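Putative beta-glucosidase (Bifidobacterium adolescentis, PDB 5WAB) hydrolyses beta-glucosidic linkages as a glycoside hydrolase of family 3, and probably also releases terminal arabinopyranosyl groups from ginsenosides. Local coordinates at residues 150-156 and 193-199; 184-189 and 222-226; 579-583 and 607-611; 584-588 and 618-622. One frame throughout, in Å; residues are numbered along the deposited sequence.

Interaction 1: 150-156 and 193-199; sequences TSLKHFA and PWTIMCS
Neighbouring parallel strands of a TIM-type barrel show how a bulge can remodel a strand end. The axes of strands 150-153 and 195-198 approach to 4.2 Å, 33° apart in direction. Leu-152 pairs with Ile-196 and Lys-153 with Met-197; Met-197 N donates to Leu-152 O (2.9 Å). His-154, at phi/psi 71/64, is the extra residue of a beta bulge: Met-197 O accepts a hydrogen bond from Phe-155 N (2.9 Å) and a weak one from His-154 N (2.6 Å). Pairing resumes one residue out of step at Phe-155 and Cys-198, with Ser-199 N bonded to Phe-155 O (3.3 Å), the carbonyl of the cis peptide leading into Ala-156. On one face, Ile-196 CG1 meets Leu-152 CB (4.0 Å) and its CG2 meets Phe-155 CB (3.9 Å), filling the hollow between them. On the other, Met-197 (t, t, m) lays SD against Lys-153 CG (3.7 Å) and the His-154 ring edge. Lys-153 is salt-bridged to Glu-123; His-154 is hydrogen-bonded to Tyr-124 and a glycerol, probably from the crystallisation liquor but consistent with a sugar pocket. Helix 182-190 covers Leu-152 and Ile-196, helix 129-144 Thr-150 and Pro-193, and strands 102-106 and 228-230 flank the pair.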
loop_
_atom_site.group_PDB
_atom_site.type_symbol
_atom_site.label_atom_id
_atom_site.label_comp_id
_atom_site.label_asym_id
_atom_site.label_seq_id
_atom_site.Cartn_x
_atom_site.Cartn_y
_atom_site.Cartn_z
ATOM N N THR A 150 -2.359 -16.191 -0.751
ATOM C CA THR A 150 -1.952 -14.888 -1.267
ATOM C C THR A 150 -0.464 -14.921 -1.581
ATOM O O THR A 150 0.214 -15.926 -1.370
ATOM C CB THR A 150 -2.245 -13.757 -0.275
ATOM O OG1 THR A 150 -1.426 -13.914 0.889
ATOM C CG2 THR A 150 -3.693 -13.757 0.129
ATOM N N SER A 151 0.049 -13.795 -2.071
ATOM C CA SER A 151 1.470 -13.669 -2.402
ATOM C C SER A 151 1.932 -12.251 -2.045
ATOM O O SER A 151 1.852 -11.331 -2.864
ATOM C CB SER A 151 1.704 -14.002 -3.871
ATOM O OG SER A 151 3.076 -14.218 -4.136
ATOM N N LEU A 152 2.394 -12.081 -0.806
ATOM C CA LEU A 152 3.024 -10.833 -0.391
ATOM C C LEU A 152 4.148 -10.493 -1.357
ATOM O O LEU A 152 5.110 -11.251 -1.485
ATOM C CB LEU A 152 3.557 -10.979 1.035
ATOM C CG LEU A 152 3.937 -9.710 1.793
ATOM C CD1 LEU A 152 2.749 -8.767 1.848
ATOM C CD2 LEU A 152 4.413 -10.072 3.194
ATOM N N LYS A 153 4.015 -9.368 -2.056
ATOM C CA LYS A 153 4.647 -9.196 -3.358
ATOM C C LYS A 153 5.840 -8.249 -3.324
ATOM O O LYS A 153 5.777 -7.162 -2.734
ATOM C CB LYS A 153 3.618 -8.701 -4.382
ATOM C CG LYS A 153 3.640 -9.496 -5.667
ATOM C CD LYS A 153 2.386 -9.278 -6.501
ATOM C CE LYS A 153 2.268 -7.872 -7.021
ATOM N NZ LYS A 153 1.154 -7.788 -8.003
ATOM N N HIS A 154 6.912 -8.689 -3.997
ATOM C CA HIS A 154 8.126 -7.944 -4.338
ATOM C C HIS A 154 8.989 -7.662 -3.121
ATOM O O HIS A 154 9.258 -6.507 -2.780
ATOM C CB HIS A 154 7.779 -6.662 -5.083
ATOM C CG HIS A 154 6.834 -6.879 -6.217
ATOM N ND1 HIS A 154 5.932 -5.923 -6.629
ATOM C CD2 HIS A 154 6.634 -7.956 -7.013
ATOM C CE1 HIS A 154 5.224 -6.398 -7.639
ATOM N NE2 HIS A 154 5.628 -7.632 -7.889
ATOM N N PHE A 155 9.480 -8.732 -2.520
ATOM C CA PHE A 155 10.332 -8.688 -1.340
ATOM C C PHE A 155 11.788 -8.770 -1.806
ATOM O O PHE A 155 12.224 -9.812 -2.304
ATOM C CB PHE A 155 9.949 -9.846 -0.418
ATOM C CG PHE A 155 10.701 -9.897 0.880
ATOM C CD1 PHE A 155 10.524 -8.916 1.843
ATOM C CD2 PHE A 155 11.523 -10.975 1.168
ATOM C CE1 PHE A 155 11.199 -8.981 3.047
ATOM C CE2 PHE A 155 12.194 -11.049 2.374
ATOM C CZ PHE A 155 12.033 -10.055 3.314
ATOM N N ALA A 156 12.535 -7.673 -1.679
ATOM C CA ALA A 156 12.043 -6.404 -1.148
ATOM C C ALA A 156 12.664 -5.221 -1.886
ATOM O O ALA A 156 13.497 -5.399 -2.786
ATOM C CB ALA A 156 12.341 -6.296 0.344
ATOM N N PRO A 193 1.496 -15.336 5.161
ATOM C CA PRO A 193 1.125 -15.530 3.760
ATOM C C PRO A 193 1.665 -16.860 3.268
ATOM O O PRO A 193 2.827 -17.204 3.499
ATOM C CB PRO A 193 1.781 -14.342 3.047
ATOM C CG PRO A 193 2.195 -13.394 4.139
ATOM C CD PRO A 193 2.457 -14.238 5.335
ATOM N N TRP A 194 0.806 -17.619 2.599
ATOM C CA TRP A 194 1.243 -18.928 2.147
ATOM C C TRP A 194 2.300 -18.822 1.053
ATOM O O TRP A 194 2.993 -19.808 0.783
ATOM C CB TRP A 194 0.020 -19.748 1.703
ATOM C CG TRP A 194 -0.971 -19.963 2.835
ATOM C CD1 TRP A 194 -0.761 -19.712 4.166
ATOM C CD2 TRP A 194 -2.312 -20.471 2.737
ATOM N NE1 TRP A 194 -1.883 -20.025 4.897
ATOM C CE2 TRP A 194 -2.848 -20.496 4.046
ATOM C CE3 TRP A 194 -3.109 -20.910 1.675
ATOM C CZ2 TRP A 194 -4.144 -20.943 4.315
ATOM C CZ3 TRP A 194 -4.387 -21.354 1.943
ATOM C CH2 TRP A 194 -4.895 -21.363 3.252
ATOM N N THR A 195 2.467 -17.640 0.466
ATOM C CA THR A 195 3.385 -17.425 -0.642
ATOM C C THR A 195 3.918 -15.996 -0.560
ATOM O O THR A 195 3.204 -15.080 -0.138
ATOM C CB THR A 195 2.676 -17.692 -1.979
ATOM O OG1 THR A 195 2.441 -19.100 -2.118
ATOM C CG2 THR A 195 3.503 -17.222 -3.152
ATOM N N ILE A 196 5.190 -15.826 -0.914
ATOM C CA ILE A 196 5.819 -14.517 -1.037
ATOM C C ILE A 196 6.483 -14.450 -2.404
ATOM O O ILE A 196 7.057 -15.439 -2.867
ATOM C CB ILE A 196 6.848 -14.278 0.086
ATOM C CG1 ILE A 196 6.134 -14.047 1.418
ATOM C CG2 ILE A 196 7.768 -13.098 -0.249
ATOM C CD1 ILE A 196 7.065 -13.709 2.546
ATOM N N MET A 197 6.386 -13.296 -3.063
ATOM C CA MET A 197 7.046 -13.066 -4.343
ATOM C C MET A 197 8.229 -12.133 -4.138
ATOM O O MET A 197 8.066 -11.025 -3.616
ATOM C CB MET A 197 6.088 -12.466 -5.369
ATOM C CG MET A 197 6.743 -12.230 -6.726
ATOM S SD MET A 197 5.606 -11.624 -7.988
ATOM C CE MET A 197 4.170 -12.646 -7.668
ATOM N N CYS A 198 9.408 -12.572 -4.559
ATOM C CA CYS A 198 10.583 -11.726 -4.468
ATOM C C CYS A 198 10.595 -10.728 -5.623
ATOM O O CYS A 198 9.914 -10.903 -6.636
ATOM C CB CYS A 198 11.861 -12.566 -4.484
ATOM S SG CYS A 198 12.409 -13.034 -6.144
ATOM N N SER A 199 11.390 -9.675 -5.463
ATOM C CA SER A 199 11.469 -8.605 -6.445
ATOM C C SER A 199 12.515 -8.915 -7.516
ATOM O O SER A 199 13.380 -9.775 -7.347
ATOM C CB SER A 199 11.797 -7.276 -5.763
ATOM O OG SER A 199 13.036 -7.357 -5.080
#

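Interaction 2: 184-189 and 222-226; sequences FEHIVK and EWGYE
A loop that follows one helix can dock on another through a single large side chain, as here in the TIM-barrel-type N-terminal domain of family 3. Residues 184-189 are regular helix, with Val-188 N bonded to Phe-184 O and Lys-189 N to Glu-185 O, both at 3.0 Å. Against it lies the turn 222-226, between helix 212-222 and strand 228-230. Glu-222, the last helical residue, does not touch the opposing helix. Trp-223 (chi1 m, chi2 -7°) has its CA-to-CB bond directed toward it and supplies the largest buried area: Glu-185 CB sits over the indole face, 3.5 Å from the centroid of the six-membered ring, a CH-pi contact, while Phe-184 CB lies 3.9 Å from Trp-223 CZ3. Lys-189 CG is 3.6 Å from Trp-223 O. Gly-224 adopts positive phi (77/32), ending the helix. Tyr-225 (chi1 t) returns to the interface, its CB 3.7 Å from Val-188 CG1; both residues touch Ile-196 of barrel strand 195-198, and the tyrosine hydroxyl bonds Ile-228 O. No hydrogen bond crosses the contact. Lys-189 NZ and Glu-185 OE2 form a salt bridge (2.6 Å) within the helix, and Glu-185 also pairs with Arg-625, so mainly apolar burial and the CH-pi contact hold the segments.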
loop_
_atom_site.group_PDB
_atom_site.type_symbol
_atom_site.label_atom_id
_atom_site.label_comp_id
_atom_site.label_asym_id
_atom_site.label_seq_id
_atom_site.Cartn_x
_atom_site.Cartn_y
_atom_site.Cartn_z
ATOM N N PHE A 184 6.555 -5.901 5.400
ATOM C CA PHE A 184 6.705 -7.335 5.180
ATOM C C PHE A 184 6.752 -8.084 6.507
ATOM O O PHE A 184 6.085 -9.111 6.681
ATOM C CB PHE A 184 7.965 -7.616 4.360
ATOM C CG PHE A 184 7.871 -7.208 2.905
ATOM C CD1 PHE A 184 7.197 -8.010 1.995
ATOM C CD2 PHE A 184 8.492 -6.052 2.440
ATOM C CE1 PHE A 184 7.121 -7.661 0.650
ATOM C CE2 PHE A 184 8.422 -5.697 1.095
ATOM C CZ PHE A 184 7.729 -6.510 0.198
ATOM N N GLU A 185 7.538 -7.575 7.460
ATOM C CA GLU A 185 7.701 -8.255 8.740
ATOM C C GLU A 185 6.376 -8.384 9.485
ATOM O O GLU A 185 6.053 -9.458 10.005
ATOM C CB GLU A 185 8.735 -7.515 9.594
ATOM C CG GLU A 185 9.002 -8.174 10.949
ATOM C CD GLU A 185 9.803 -7.292 11.898
ATOM O OE1 GLU A 185 10.038 -6.106 11.577
ATOM O OE2 GLU A 185 10.185 -7.787 12.981
ATOM N N HIS A 186 5.569 -7.318 9.504
ATOM C CA HIS A 186 4.319 -7.350 10.260
ATOM C C HIS A 186 3.327 -8.343 9.671
ATOM O O HIS A 186 2.632 -9.045 10.411
ATOM C CB HIS A 186 3.688 -5.958 10.313
ATOM C CG HIS A 186 2.359 -5.933 11.004
ATOM N ND1 HIS A 186 2.227 -6.026 12.373
ATOM C CD2 HIS A 186 1.101 -5.878 10.507
ATOM C CE1 HIS A 186 0.944 -6.003 12.689
ATOM N NE2 HIS A 186 0.241 -5.916 11.575
ATOM N N ILE A 187 3.208 -8.381 8.349
ATOM C CA ILE A 187 2.256 -9.296 7.730
ATOM C C ILE A 187 2.708 -10.747 7.890
ATOM O O ILE A 187 1.885 -11.645 8.108
ATOM C CB ILE A 187 2.057 -8.890 6.263
ATOM C CG1 ILE A 187 1.505 -7.454 6.223
ATOM C CG2 ILE A 187 1.133 -9.853 5.566
ATOM C CD1 ILE A 187 1.315 -6.882 4.831
ATOM N N VAL A 188 4.019 -10.995 7.823
ATOM C CA VAL A 188 4.535 -12.350 8.008
ATOM C C VAL A 188 4.286 -12.827 9.432
ATOM O O VAL A 188 3.936 -13.991 9.664
ATOM C CB VAL A 188 6.033 -12.409 7.650
ATOM C CG1 VAL A 188 6.684 -13.638 8.260
ATOM C CG2 VAL A 188 6.235 -12.416 6.141
ATOM N N LYS A 189 4.487 -11.949 10.412
ATOM C CA LYS A 189 4.317 -12.352 11.801
ATOM C C LYS A 189 2.849 -12.350 12.221
ATOM O O LYS A 189 2.427 -13.214 12.996
ATOM C CB LYS A 189 5.144 -11.450 12.713
ATOM C CG LYS A 189 6.634 -11.707 12.615
ATOM C CD LYS A 189 7.413 -10.738 13.471
ATOM C CE LYS A 189 8.882 -11.089 13.483
ATOM N NZ LYS A 189 9.701 -10.044 14.161
ATOM N N GLU A 222 14.783 -15.293 11.317
ATOM C CA GLU A 222 14.478 -14.220 12.260
ATOM C C GLU A 222 12.976 -13.994 12.419
ATOM O O GLU A 222 12.476 -13.916 13.543
ATOM C CB GLU A 222 15.158 -12.917 11.819
ATOM C CG GLU A 222 16.677 -12.973 11.793
ATOM C CD GLU A 222 17.299 -11.665 11.348
ATOM O OE1 GLU A 222 16.601 -10.633 11.391
ATOM O OE2 GLU A 222 18.479 -11.669 10.945
ATOM N N TRP A 223 12.242 -13.886 11.313
ATOM C CA TRP A 223 10.823 -13.551 11.379
ATOM C C TRP A 223 9.909 -14.764 11.543
ATOM O O TRP A 223 8.745 -14.595 11.925
ATOM C CB TRP A 223 10.397 -12.785 10.123
ATOM C CG TRP A 223 11.051 -11.447 9.931
ATOM C CD1 TRP A 223 11.863 -10.791 10.811
ATOM C CD2 TRP A 223 10.936 -10.597 8.781
ATOM N NE1 TRP A 223 12.258 -9.582 10.280
ATOM C CE2 TRP A 223 11.702 -9.442 9.035
ATOM C CE3 TRP A 223 10.258 -10.700 7.562
ATOM C CZ2 TRP A 223 11.815 -8.400 8.108
ATOM C CZ3 TRP A 223 10.370 -9.661 6.644
ATOM C CH2 TRP A 223 11.144 -8.530 6.923
ATOM N N GLY A 224 10.388 -15.975 11.260
ATOM C CA GLY A 224 9.535 -17.145 11.361
ATOM C C GLY A 224 8.550 -17.336 10.226
ATOM O O GLY A 224 7.453 -17.853 10.447
ATOM N N TYR A 225 8.907 -16.925 9.012
ATOM C CA TYR A 225 8.036 -17.144 7.864
ATOM C C TYR A 225 7.919 -18.637 7.581
ATOM O O TYR A 225 8.927 -19.337 7.441
ATOM C CB TYR A 225 8.579 -16.410 6.642
ATOM C CG TYR A 225 7.782 -16.641 5.378
ATOM C CD1 TYR A 225 6.438 -16.295 5.307
ATOM C CD2 TYR A 225 8.375 -17.192 4.252
ATOM C CE1 TYR A 225 5.712 -16.504 4.159
ATOM C CE2 TYR A 225 7.658 -17.395 3.097
ATOM C CZ TYR A 225 6.327 -17.053 3.056
ATOM O OH TYR A 225 5.609 -17.260 1.904
ATOM N N GLU A 226 6.686 -19.124 7.495
ATOM C CA GLU A 226 6.434 -20.547 7.332
ATOM C C GLU A 226 6.086 -20.937 5.902
ATOM O O GLU A 226 5.947 -22.129 5.612
ATOM C CB GLU A 226 5.297 -20.974 8.264
ATOM C CG GLU A 226 5.563 -20.720 9.733
ATOM C CD GLU A 226 4.349 -21.014 10.598
ATOM O OE1 GLU A 226 3.216 -21.030 10.062
ATOM O OE2 GLU A 226 4.527 -21.227 11.816
#

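Interaction 3: 579-583 and 607-611; sequences DAAET and KVFLK
Four backbone hydrogen bonds form the rungs of this antiparallel ladder. Ala-580 N reaches Leu-610 O at 3.1 Å and Leu-610 N returns to Ala-580 O at 3.2 Å; two residues on, Glu-582 N meets Val-608 O at 3.0 Å and Val-608 N meets Glu-582 O at 2.9 Å. These are the hydrogen-bonded pairs; Ala-581/Phe-609 and Thr-583/Lys-607, each with CA atoms 4.1 Å apart, are the non-hydrogen-bonded ones. The axes of strands 580-583 and 607-610 come within 4.6 Å, with 156° between their directions. Glu-582 (t, p) curls back so that OE2 accepts a hydrogen bond from the backbone N of the next residue, Thr-583 (2.9 Å), and salt-bridges Lys-493. On the face of Ala-581, Thr-583, Lys-607 and Phe-609, the lysine, all chi t, passes its CE 3.8 Å from Ala-581 CB and ends in a salt bridge to Glu-314; Ala-581 CB also touches Phe-609 CD2 (3.6 Å). Ala-580, Glu-582, Val-608 and Leu-610 share the other face, where Val-608 and Leu-610 meet strand 615-622. The arrangement is a beta hairpin of strands 580-590 and 601-610 in the fibronectin type III-like domain. Its chemistry is divided: the main chain fixes the register, while Lys-607 and Glu-582 reach salt-bridge partners outside the pair.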
loop_
_atom_site.group_PDB
_atom_site.type_symbol
_atom_site.label_atom_id
_atom_site.label_comp_id
_atom_site.label_asym_id
_atom_site.label_seq_id
_atom_site.Cartn_x
_atom_site.Cartn_y
_atom_site.Cartn_z
ATOM N N ASP A 579 -23.436 12.308 10.474
ATOM C CA ASP A 579 -22.795 11.037 10.789
ATOM C C ASP A 579 -21.594 10.843 9.870
ATOM O O ASP A 579 -21.731 10.907 8.642
ATOM C CB ASP A 579 -23.790 9.887 10.629
ATOM C CG ASP A 579 -25.053 10.069 11.472
ATOM O OD1 ASP A 579 -25.082 10.970 12.338
ATOM O OD2 ASP A 579 -26.023 9.309 11.265
ATOM N N ALA A 580 -20.415 10.639 10.456
ATOM C CA ALA A 580 -19.196 10.478 9.671
ATOM C C ALA A 580 -18.148 9.765 10.513
ATOM O O ALA A 580 -18.280 9.641 11.732
ATOM C CB ALA A 580 -18.669 11.828 9.173
ATOM N N ALA A 581 -17.089 9.312 9.843
ATOM C CA ALA A 581 -16.001 8.590 10.483
ATOM C C ALA A 581 -14.770 9.476 10.619
ATOM O O ALA A 581 -14.481 10.312 9.759
ATOM C CB ALA A 581 -15.640 7.329 9.692
ATOM N N GLU A 582 -14.026 9.259 11.701
ATOM C CA GLU A 582 -12.780 9.963 11.969
ATOM C C GLU A 582 -11.684 8.947 12.237
ATOM O O GLU A 582 -11.924 7.917 12.872
ATOM C CB GLU A 582 -12.935 10.910 13.172
ATOM C CG GLU A 582 -11.673 11.652 13.595
ATOM C CD GLU A 582 -11.167 12.613 12.540
ATOM O OE1 GLU A 582 -11.537 13.807 12.595
ATOM O OE2 GLU A 582 -10.410 12.172 11.650
ATOM N N THR A 583 -10.482 9.230 11.750
ATOM C CA THR A 583 -9.347 8.336 11.928
ATOM C C THR A 583 -8.337 9.006 12.850
ATOM O O THR A 583 -7.604 9.907 12.428
ATOM C CB THR A 583 -8.716 7.975 10.587
ATOM O OG1 THR A 583 -9.680 7.283 9.788
ATOM C CG2 THR A 583 -7.500 7.078 10.796
ATOM N N LYS A 607 -9.920 3.977 13.140
ATOM C CA LYS A 607 -11.032 4.645 12.472
ATOM C C LYS A 607 -12.314 4.324 13.229
ATOM O O LYS A 607 -12.571 3.162 13.559
ATOM C CB LYS A 607 -11.153 4.219 11.008
ATOM C CG LYS A 607 -12.137 5.067 10.192
ATOM C CD LYS A 607 -12.060 4.728 8.715
ATOM C CE LYS A 607 -12.733 5.776 7.855
ATOM N NZ LYS A 607 -12.463 5.513 6.417
ATOM N N VAL A 608 -13.111 5.355 13.504
ATOM C CA VAL A 608 -14.325 5.231 14.303
ATOM C C VAL A 608 -15.476 5.884 13.553
ATOM O O VAL A 608 -15.385 7.052 13.159
ATOM C CB VAL A 608 -14.159 5.873 15.692
ATOM C CG1 VAL A 608 -15.363 5.577 16.545
ATOM C CG2 VAL A 608 -12.894 5.379 16.362
ATOM N N PHE A 609 -16.557 5.137 13.370
ATOM C CA PHE A 609 -17.779 5.656 12.771
ATOM C C PHE A 609 -18.683 6.154 13.894
ATOM O O PHE A 609 -19.041 5.387 14.795
ATOM C CB PHE A 609 -18.460 4.563 11.945
ATOM C CG PHE A 609 -17.538 3.894 10.948
ATOM C CD1 PHE A 609 -16.690 2.864 11.346
ATOM C CD2 PHE A 609 -17.501 4.304 9.623
ATOM C CE1 PHE A 609 -15.835 2.252 10.444
ATOM C CE2 PHE A 609 -16.644 3.696 8.711
ATOM C CZ PHE A 609 -15.812 2.670 9.122
ATOM N N LEU A 610 -19.037 7.435 13.851
ATOM C CA LEU A 610 -19.801 8.074 14.915
ATOM C C LEU A 610 -20.977 8.839 14.330
ATOM O O LEU A 610 -20.802 9.637 13.402
ATOM C CB LEU A 610 -18.920 9.033 15.719
ATOM C CG LEU A 610 -17.757 8.428 16.498
ATOM C CD1 LEU A 610 -16.860 9.533 17.022
ATOM C CD2 LEU A 610 -18.292 7.585 17.640
ATOM N N LYS A 611 -22.171 8.583 14.857
ATOM C CA LYS A 611 -23.312 9.415 14.514
ATOM C C LYS A 611 -23.210 10.775 15.194
ATOM O O LYS A 611 -22.359 11.015 16.055
ATOM C CB LYS A 611 -24.634 8.750 14.887
ATOM C CG LYS A 611 -24.953 7.509 14.098
ATOM C CD LYS A 611 -26.349 7.037 14.447
ATOM C CE LYS A 611 -26.741 5.803 13.661
ATOM N NZ LYS A 611 -28.136 5.374 13.976
#

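Interaction 4: 584-588 and 618-622; sequences VQVYV and ITFDL
This is the face-to-face packing of a beta sandwich, in which strands from two sheets of the fibronectin type III-like domain meet through side chains alone. Strands 584-588 and 618-622 are both extended and run in nearly the same direction, 27° apart, with a closest axis separation of 9.3 Å, twice the spacing expected within a sheet; no hydrogen bond joins them. Every second residue of each strand points at the other: Val-584, Val-586 and Val-588 on one side, all with chi1 t, face Ile-618, Phe-620 and Leu-622. The CA atoms of Val-586 and Phe-620 are 7.9 Å apart. In the middle, Phe-620 (chi1 m, chi2 -93°) presents a ring face to Val-586, whose CG2 stands 3.4 Å from the ring centroid and 7° off its normal, a CH-pi contact. Val-584 CG2 meets Ile-618 CD1 at 3.6 Å, and its CG1 approaches Phe-620 CZ at 3.8 Å. Leu-622 (m, t) ends the row, with CD2 4.3 Å from Val-586 CG1 and CD1 4.3 Å from Val-588 CG2. Strands 601-610 and 642-648 flank 584-588 within its sheet and add Val-608 and Val-646 to the apolar layer, while strand 566-574 borders 618-622 in the other.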
loop_
_atom_site.group_PDB
_atom_site.type_symbol
_atom_site.label_atom_id
_atom_site.label_comp_id
_atom_site.label_asym_id
_atom_site.label_seq_id
_atom_site.Cartn_x
_atom_site.Cartn_y
_atom_site.Cartn_z
ATOM N N VAL A 584 -8.288 8.549 14.099
ATOM C CA VAL A 584 -7.346 9.074 15.080
ATOM C C VAL A 584 -5.990 8.426 14.851
ATOM O O VAL A 584 -5.893 7.216 14.615
ATOM C CB VAL A 584 -7.855 8.818 16.509
ATOM C CG1 VAL A 584 -6.855 9.331 17.538
ATOM C CG2 VAL A 584 -9.218 9.465 16.711
ATOM N N GLN A 585 -4.933 9.232 14.924
ATOM C CA GLN A 585 -3.585 8.793 14.602
ATOM C C GLN A 585 -2.663 9.070 15.779
ATOM O O GLN A 585 -2.769 10.112 16.431
ATOM C CB GLN A 585 -3.068 9.496 13.329
ATOM C CG GLN A 585 -4.064 9.437 12.171
ATOM C CD GLN A 585 -3.705 10.335 11.002
ATOM O OE1 GLN A 585 -2.541 10.676 10.792
ATOM N NE2 GLN A 585 -4.714 10.716 10.226
ATOM N N VAL A 586 -1.761 8.130 16.049
ATOM C CA VAL A 586 -0.804 8.238 17.142
ATOM C C VAL A 586 0.595 8.238 16.547
ATOM O O VAL A 586 0.943 7.343 15.768
ATOM C CB VAL A 586 -0.962 7.095 18.164
ATOM C CG1 VAL A 586 0.146 7.161 19.211
ATOM C CG2 VAL A 586 -2.329 7.155 18.823
ATOM N N TYR A 587 1.381 9.254 16.895
ATOM C CA TYR A 587 2.773 9.368 16.489
ATOM C C TYR A 587 3.670 9.334 17.718
ATOM O O TYR A 587 3.260 9.728 18.812
ATOM C CB TYR A 587 3.012 10.666 15.698
ATOM C CG TYR A 587 2.247 10.737 14.395
ATOM C CD1 TYR A 587 0.910 11.105 14.369
ATOM C CD2 TYR A 587 2.869 10.452 13.190
ATOM C CE1 TYR A 587 0.212 11.167 13.186
ATOM C CE2 TYR A 587 2.179 10.513 12.002
ATOM C CZ TYR A 587 0.851 10.870 12.005
ATOM O OH TYR A 587 0.164 10.930 10.817
ATOM N N VAL A 588 4.892 8.842 17.544
ATOM C CA VAL A 588 5.887 8.841 18.610
ATOM C C VAL A 588 6.990 9.809 18.217
ATOM O O VAL A 588 7.636 9.635 17.176
ATOM C CB VAL A 588 6.448 7.435 18.876
ATOM C CG1 VAL A 588 7.685 7.520 19.758
ATOM C CG2 VAL A 588 5.385 6.565 19.536
ATOM N N ILE A 618 -11.215 5.223 22.720
ATOM C CA ILE A 618 -10.350 4.344 21.949
ATOM C C ILE A 618 -9.002 4.266 22.648
ATOM O O ILE A 618 -8.558 5.225 23.288
ATOM C CB ILE A 618 -10.174 4.816 20.494
ATOM C CG1 ILE A 618 -9.843 6.297 20.443
ATOM C CG2 ILE A 618 -11.450 4.563 19.702
ATOM C CD1 ILE A 618 -9.502 6.786 19.063
ATOM N N THR A 619 -8.344 3.117 22.514
ATOM C CA THR A 619 -7.059 2.888 23.155
ATOM C C THR A 619 -6.028 2.430 22.134
ATOM O O THR A 619 -6.363 1.824 21.113
ATOM C CB THR A 619 -7.148 1.847 24.290
ATOM O OG1 THR A 619 -7.614 0.602 23.761
ATOM C CG2 THR A 619 -8.097 2.318 25.385
ATOM N N PHE A 620 -4.761 2.713 22.437
ATOM C CA PHE A 620 -3.638 2.307 21.606
ATOM C C PHE A 620 -2.584 1.660 22.492
ATOM O O PHE A 620 -2.205 2.225 23.520
ATOM C CB PHE A 620 -3.021 3.506 20.868
ATOM C CG PHE A 620 -4.000 4.293 20.025
ATOM C CD1 PHE A 620 -4.171 4.006 18.679
ATOM C CD2 PHE A 620 -4.724 5.341 20.574
ATOM C CE1 PHE A 620 -5.058 4.736 17.905
ATOM C CE2 PHE A 620 -5.608 6.075 19.804
ATOM C CZ PHE A 620 -5.774 5.773 18.468
ATOM N N ASP A 621 -2.129 0.472 22.101
ATOM C CA ASP A 621 -0.974 -0.159 22.723
ATOM C C ASP A 621 0.282 0.266 21.972
ATOM O O ASP A 621 0.318 0.227 20.739
ATOM C CB ASP A 621 -1.113 -1.683 22.702
ATOM C CG ASP A 621 -2.011 -2.209 23.809
ATOM O OD1 ASP A 621 -2.133 -1.541 24.859
ATOM O OD2 ASP A 621 -2.593 -3.300 23.631
ATOM N N LEU A 622 1.306 0.672 22.714
ATOM C CA LEU A 622 2.597 1.059 22.147
ATOM C C LEU A 622 3.646 0.106 22.703
ATOM O O LEU A 622 4.122 0.291 23.826
ATOM C CB LEU A 622 2.931 2.512 22.477
ATOM C CG LEU A 622 2.037 3.585 21.853
ATOM C CD1 LEU A 622 2.454 4.991 22.290
ATOM C CD2 LEU A 622 2.062 3.463 20.334
#

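In the fold
From the N terminus, the chain first closes interaction 1, bringing strand 195-198 beside 149-155. Helix 182-190 lies inside that loop, and it becomes the first partner of interaction 2, whose second partner comes only after strand 195-198; the two contacts therefore cross. They touch where Tyr-225 OH meets Pro-193 O, and where Phe-155 and Phe-184 pack edge-to-face, joining barrel strand, helix and following turn. Interactions 3 and 4 come later in series and cross likewise: consecutive parts of strand 580-590 pair first within their sheet, then across the sandwich, meeting at Val-608 and Ile-618. Between the domains, interactions 2 and 4 stay about 10 Å apart at nearest atoms.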